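Local coordinates for putative O-methyltransferase (Klebsiella pneumoniae subsp. pneumoniae, PDB 3TFW), which probably transfers a methyl group from S-adenosylmethionine to an oxygen atom of its substrate, at residues 136-141 and 159-164; 65-70 and 83-88. All coordinates share one frame; numbering follows the deposited sequence.

Interaction 1: 136-141 and 159-164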
loop_
_atom_site.group_PDB
_atom_site.type_symbol
_atom_site.label_atom_id
_atom_site.label_comp_id
_atom_site.label_asym_id
_atom_site.label_seq_id
_atom_site.Cartn_x
_atom_site.Cartn_y
_atom_site.Cartn_z
ATOM N N ALA A 136 9.291 2.577 21.657
ATOM C CA ALA A 136 8.711 2.933 20.350
ATOM C C ALA A 136 7.798 1.839 19.786
ATOM O O ALA A 136 8.015 0.650 20.022
ATOM C CB ALA A 136 9.827 3.257 19.354
ATOM N N PHE A 137 6.770 2.250 19.043
ATOM C CA PHE A 137 5.930 1.311 18.299
ATOM C C PHE A 137 6.507 1.087 16.898
ATOM O O PHE A 137 7.143 1.974 16.330
ATOM C CB PHE A 137 4.500 1.837 18.175
ATOM C CG PHE A 137 3.788 1.963 19.488
ATOM C CD1 PHE A 137 3.096 0.881 20.028
ATOM C CD2 PHE A 137 3.786 3.172 20.169
ATOM C CE1 PHE A 137 2.422 1.001 21.252
ATOM C CE2 PHE A 137 3.123 3.298 21.388
ATOM C CZ PHE A 137 2.446 2.211 21.927
ATOM N N ASP A 138 6.256 -0.091 16.336
ATOM C CA ASP A 138 6.775 -0.448 15.008
ATOM C C ASP A 138 5.830 -0.036 13.894
ATOM O O ASP A 138 6.242 0.207 12.739
ATOM C CB ASP A 138 7.006 -1.952 14.940
ATOM C CG ASP A 138 7.965 -2.434 15.998
ATOM O OD1 ASP A 138 9.045 -1.828 16.117
ATOM O OD2 ASP A 138 7.624 -3.392 16.733
ATOM N N LEU A 139 4.553 0.000 14.240
ATOM C CA LEU A 139 3.507 0.365 13.308
ATOM C C LEU A 139 2.450 1.164 14.058
ATOM O O LEU A 139 2.030 0.792 15.171
ATOM C CB LEU A 139 2.896 -0.899 12.679
ATOM C CG LEU A 139 1.638 -0.644 11.837
ATOM C CD1 LEU A 139 2.072 0.031 10.568
ATOM C CD2 LEU A 139 0.894 -1.921 11.528
ATOM N N ILE A 140 2.038 2.282 13.464
ATOM C CA ILE A 140 1.088 3.178 14.106
ATOM C C ILE A 140 -0.027 3.482 13.111
ATOM O O ILE A 140 0.234 3.941 11.991
ATOM C CB ILE A 140 1.743 4.486 14.601
ATOM C CG1 ILE A 140 2.874 4.183 15.606
ATOM C CG2 ILE A 140 0.684 5.410 15.233
ATOM C CD1 ILE A 140 3.732 5.402 15.990
ATOM N N PHE A 141 -1.260 3.199 13.519
ATOM C CA PHE A 141 -2.424 3.396 12.661
ATOM C C PHE A 141 -3.310 4.491 13.228
ATOM O O PHE A 141 -3.790 4.394 14.358
ATOM C CB PHE A 141 -3.190 2.072 12.523
ATOM C CG PHE A 141 -4.327 2.127 11.558
ATOM C CD1 PHE A 141 -4.092 2.069 10.188
ATOM C CD2 PHE A 141 -5.637 2.252 12.010
ATOM C CE1 PHE A 141 -5.154 2.121 9.285
ATOM C CE2 PHE A 141 -6.702 2.307 11.102
ATOM C CZ PHE A 141 -6.453 2.240 9.750
ATOM N N TYR A 159 6.679 8.414 19.808
ATOM C CA TYR A 159 6.787 6.984 20.078
ATOM C C TYR A 159 7.119 6.152 18.843
ATOM O O TYR A 159 6.561 5.067 18.645
ATOM C CB TYR A 159 5.534 6.481 20.814
ATOM C CG TYR A 159 5.430 7.081 22.216
ATOM C CD1 TYR A 159 6.280 6.658 23.242
ATOM C CD2 TYR A 159 4.501 8.075 22.502
ATOM C CE1 TYR A 159 6.201 7.209 24.522
ATOM C CE2 TYR A 159 4.416 8.635 23.781
ATOM C CZ TYR A 159 5.272 8.194 24.781
ATOM O OH TYR A 159 5.201 8.744 26.044
ATOM N N SER A 160 8.057 6.666 18.043
ATOM C CA SER A 160 8.540 6.001 16.829
ATOM C C SER A 160 10.026 5.685 16.942
ATOM O O SER A 160 10.719 6.249 17.794
ATOM C CB SER A 160 8.339 6.913 15.614
ATOM O OG SER A 160 6.968 6.975 15.264
ATOM N N ARG A 161 10.490 4.785 16.078
ATOM C CA ARG A 161 11.912 4.483 15.890
ATOM C C ARG A 161 12.196 4.544 14.382
ATOM O O ARG A 161 11.252 4.566 13.569
ATOM C CB ARG A 161 12.274 3.104 16.485
ATOM C CG ARG A 161 11.314 1.942 16.155
ATOM C CD ARG A 161 11.749 1.162 14.935
ATOM N NE ARG A 161 10.997 -0.084 14.730
ATOM C CZ ARG A 161 11.021 -0.784 13.595
ATOM N NH1 ARG A 161 11.759 -0.365 12.572
ATOM N NH2 ARG A 161 10.314 -1.902 13.470
ATOM N N PRO A 162 13.486 4.602 13.986
ATOM C CA PRO A 162 13.717 4.539 12.541
ATOM C C PRO A 162 13.140 3.263 11.946
ATOM O O PRO A 162 13.400 2.167 12.444
ATOM C CB PRO A 162 15.249 4.572 12.417
ATOM C CG PRO A 162 15.706 5.298 13.661
ATOM C CD PRO A 162 14.709 4.948 14.742
ATOM N N GLY A 163 12.329 3.421 10.903
ATOM C CA GLY A 163 11.672 2.298 10.238
ATOM C C GLY A 163 10.230 2.052 10.656
ATOM O O GLY A 163 9.546 1.214 10.072
ATOM N N THR A 164 9.776 2.764 11.684
ATOM C CA THR A 164 8.374 2.750 12.089
ATOM C C THR A 164 7.537 3.214 10.908
ATOM O O THR A 164 7.925 4.123 10.181
ATOM C CB THR A 164 8.099 3.713 13.278
ATOM O OG1 THR A 164 8.667 3.184 14.490
ATOM C CG2 THR A 164 6.583 3.934 13.482
#
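Ala136 and Tyr159 face each other with CA atoms 4.5 Å apart, and Phe137 N gives a nearly straight hydrogen bond to Tyr159 O at 2.9 Å. Two residues further on, Asp138 pairs with Thr164, whose CA approaches Asp138 O at 3.4 Å in a CA-H...O contact. Between these two points the second segment makes a type II turn from Arg161 to Thr164.

Thr164 OG1 sits at the hub, 2.7 Å from Phe137 O, while it accepts an almost linear bond from Arg161 N. Arg161 leaves the backbone with CG between N and the carbonyl carbon (chi1 46°), which places CG beside Ala136 CB, and the bend at chi2 turns the rest of the chain back to Asp138. There the grip is side-on: NE at 3.0 Å and NH2 at 2.9 Å both reach Asp138 OD1. The carboxylate and guanidinium planes are 64° apart; NE uses the anti lone pair of OD1, and NH2 comes from above the carboxylate plane. NH1 bonds to Pro162 O, tying the guanidinium to its own turn; Asp138 OD2 accepts from Lys65 N and Arg66 N.

Phe137 and Tyr159 run side by side, CD2 of the Phe137 ring 3.8 Å from Tyr159 CB, and Ile140 CD1 lies against Ser160 OG, which bonds back to Ala156 O. The arrangement belongs to a beta-alpha-beta crossover of the Rossmann-like methyltransferase fold, where the loop after helix 149-158 returns beside strand 139-142 to start strand 165-169.

Interaction 2: 65-70 and 83-88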
loop_
_atom_site.group_PDB
_atom_site.type_symbol
_atom_site.label_atom_id
_atom_site.label_comp_id
_atom_site.label_asym_id
_atom_site.label_seq_id
_atom_site.Cartn_x
_atom_site.Cartn_y
_atom_site.Cartn_z
ATOM N N LYS A 65 6.255 -5.932 16.582
ATOM C CA LYS A 65 5.980 -6.535 17.882
ATOM C C LYS A 65 5.182 -5.559 18.737
ATOM O O LYS A 65 4.600 -5.954 19.750
ATOM C CB LYS A 65 7.283 -6.907 18.621
ATOM C CG LYS A 65 8.086 -8.024 17.974
ATOM C CD LYS A 65 8.994 -8.704 18.997
ATOM C CE LYS A 65 9.697 -9.915 18.392
ATOM N NZ LYS A 65 10.709 -10.473 19.346
ATOM N N ARG A 66 5.173 -4.284 18.334
ATOM C CA ARG A 66 4.471 -3.229 19.058
ATOM C C ARG A 66 3.674 -2.400 18.068
ATOM O O ARG A 66 4.230 -1.831 17.141
ATOM C CB ARG A 66 5.444 -2.335 19.838
ATOM C CG ARG A 66 6.142 -3.065 20.990
ATOM C CD ARG A 66 7.250 -2.273 21.650
ATOM N NE ARG A 66 7.762 -3.042 22.786
ATOM C CZ ARG A 66 7.238 -3.015 24.014
ATOM N NH1 ARG A 66 6.215 -2.221 24.289
ATOM N NH2 ARG A 66 7.761 -3.768 24.977
ATOM N N ILE A 67 2.363 -2.368 18.260
ATOM C CA ILE A 67 1.470 -1.613 17.379
ATOM C C ILE A 67 0.651 -0.631 18.213
ATOM O O ILE A 67 0.189 -0.972 19.308
ATOM C CB ILE A 67 0.525 -2.552 16.577
ATOM C CG1 ILE A 67 1.349 -3.531 15.723
ATOM C CG2 ILE A 67 -0.438 -1.723 15.680
ATOM C CD1 ILE A 67 0.521 -4.648 15.045
ATOM N N LEU A 68 0.476 0.584 17.687
ATOM C CA LEU A 68 -0.454 1.553 18.262
ATOM C C LEU A 68 -1.589 1.837 17.276
ATOM O O LEU A 68 -1.347 2.147 16.112
ATOM C CB LEU A 68 0.269 2.860 18.622
ATOM C CG LEU A 68 -0.575 4.086 19.035
ATOM C CD1 LEU A 68 -1.392 3.830 20.309
ATOM C CD2 LEU A 68 0.314 5.327 19.238
ATOM N N GLU A 69 -2.824 1.734 17.751
ATOM C CA GLU A 69 -3.982 2.072 16.932
ATOM C C GLU A 69 -4.794 3.177 17.608
ATOM O O GLU A 69 -5.230 3.032 18.744
ATOM C CB GLU A 69 -4.862 0.841 16.727
ATOM C CG GLU A 69 -6.131 1.116 15.938
ATOM C CD GLU A 69 -7.030 -0.101 15.811
ATOM O OE1 GLU A 69 -7.136 -0.884 16.780
ATOM O OE2 GLU A 69 -7.652 -0.253 14.744
ATOM N N ILE A 70 -5.017 4.272 16.894
ATOM C CA ILE A 70 -5.828 5.359 17.417
ATOM C C ILE A 70 -7.223 5.316 16.762
ATOM O O ILE A 70 -7.389 5.684 15.600
ATOM C CB ILE A 70 -5.116 6.734 17.262
ATOM C CG1 ILE A 70 -3.715 6.674 17.895
ATOM C CG2 ILE A 70 -5.975 7.857 17.882
ATOM C CD1 ILE A 70 -2.858 7.945 17.735
ATOM N N ARG A 83 -3.779 -10.371 14.778
ATOM C CA ARG A 83 -3.520 -11.773 14.377
ATOM C C ARG A 83 -2.108 -12.009 13.853
ATOM O O ARG A 83 -1.592 -13.129 13.925
ATOM C CB ARG A 83 -4.515 -12.221 13.316
ATOM C CG ARG A 83 -5.853 -12.595 13.868
ATOM C CD ARG A 83 -6.858 -12.587 12.756
ATOM N NE ARG A 83 -8.121 -13.174 13.175
ATOM C CZ ARG A 83 -9.072 -13.551 12.331
ATOM N NH1 ARG A 83 -8.890 -13.416 11.020
ATOM N NH2 ARG A 83 -10.199 -14.075 12.797
ATOM N N GLU A 84 -1.477 -10.951 13.344
ATOM C CA GLU A 84 -0.155 -11.066 12.745
ATOM C C GLU A 84 0.984 -10.852 13.734
ATOM O O GLU A 84 2.140 -11.004 13.374
ATOM C CB GLU A 84 -0.016 -10.113 11.547
ATOM C CG GLU A 84 -1.072 -10.312 10.471
ATOM C CD GLU A 84 -1.067 -11.712 9.880
ATOM O OE1 GLU A 84 -0.004 -12.355 9.847
ATOM O OE2 GLU A 84 -2.138 -12.161 9.437
ATOM N N LEU A 85 0.656 -10.498 14.973
ATOM C CA LEU A 85 1.664 -10.312 16.009
ATOM C C LEU A 85 2.257 -11.647 16.473
ATOM O O LEU A 85 1.550 -12.656 16.513
ATOM C CB LEU A 85 1.076 -9.551 17.212
ATOM C CG LEU A 85 0.746 -8.059 17.058
ATOM C CD1 LEU A 85 -0.077 -7.589 18.265
ATOM C CD2 LEU A 85 2.024 -7.224 16.962
ATOM N N PRO A 86 3.554 -11.650 16.830
ATOM C CA PRO A 86 4.151 -12.813 17.501
ATOM C C PRO A 86 3.532 -13.026 18.886
ATOM O O PRO A 86 2.776 -12.170 19.365
ATOM C CB PRO A 86 5.627 -12.420 17.629
ATOM C CG PRO A 86 5.632 -10.932 17.623
ATOM C CD PRO A 86 4.524 -10.554 16.671
ATOM N N ALA A 87 3.867 -14.146 19.527
ATOM C CA ALA A 87 3.349 -14.478 20.858
ATOM C C ALA A 87 3.649 -13.416 21.928
ATOM O O ALA A 87 2.871 -13.248 22.867
ATOM C CB ALA A 87 3.869 -15.851 21.300
ATOM N N ASP A 88 4.761 -12.698 21.783
ATOM C CA ASP A 88 5.135 -11.638 22.736
ATOM C C ASP A 88 4.751 -10.230 22.248
ATOM O O ASP A 88 5.140 -9.223 22.852
ATOM C CB ASP A 88 6.636 -11.697 23.029
ATOM C CG ASP A 88 7.488 -11.511 21.782
ATOM O OD1 ASP A 88 7.000 -11.795 20.668
ATOM O OD2 ASP A 88 8.650 -11.071 21.920
#
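Lys65, just before strand 66-70, and Ile67 within it meet the loop 83-88 that follows helix 76-82 in the first beta-alpha-beta unit of the Rossmann-like sheet. The loop turns back toward strand 90-95, the parallel neighbour of 66-70, and the closest pair of CA atoms, Lys65 and Leu85, is 6.0 Å apart.

Lys65 is the side chain to follow. From CB, the first torsion (chi1 -67°) sets CG opposite the carbonyl carbon, and CG rests on the ring of Pro86, 3.8 Å from Pro86 CG, with the two side chains crossing at about a right angle. The chain then stays extended. CD moves on to the carboxylate of Asp88, 3.8 Å from Asp88 OD2, and CE keeps much the same separation from both of its oxygens. At the tip NZ makes a salt bridge with Asp88 OD2, long at 3.4 Å and weak as a hydrogen bond. Both of these residues are exposed, so solvent probably screens the attraction.

The other half of the contact is apolar and buried. Leu85 CD2 lies 4.0 Å from Lys65 C and also meets Ile67. Leu91 of strand 90-95 touches both Leu85 and Ile67, and Val59 of helix 49-62 also packs on Ile67. The closest apolar approach is methyl to methyl: Ile67 CD1 stands 3.5 Å from Leu85 CD2.

Coming from the N terminus, the chain enters strand 66-70, passes through helix 76-82, and interaction 2 closes that loop as 83-88 returns to the strand's beginning. Strands 90-95 and 117-121 follow before interaction 1 opens at 136-141, and it closes after helix 149-158. The two loops are therefore in series, neither nested nor crossed. They meet in the sheet, where 66-70 and 139-142 are parallel neighbours: Asp138 N lies 2.8 Å from Arg66 O, a probable hydrogen bond, and Phe137 CD1 packs on Ile67 C. Together they tie two helix-to-strand returns to the strand beginnings at one end of the central strands, their centres about 11 Å apart.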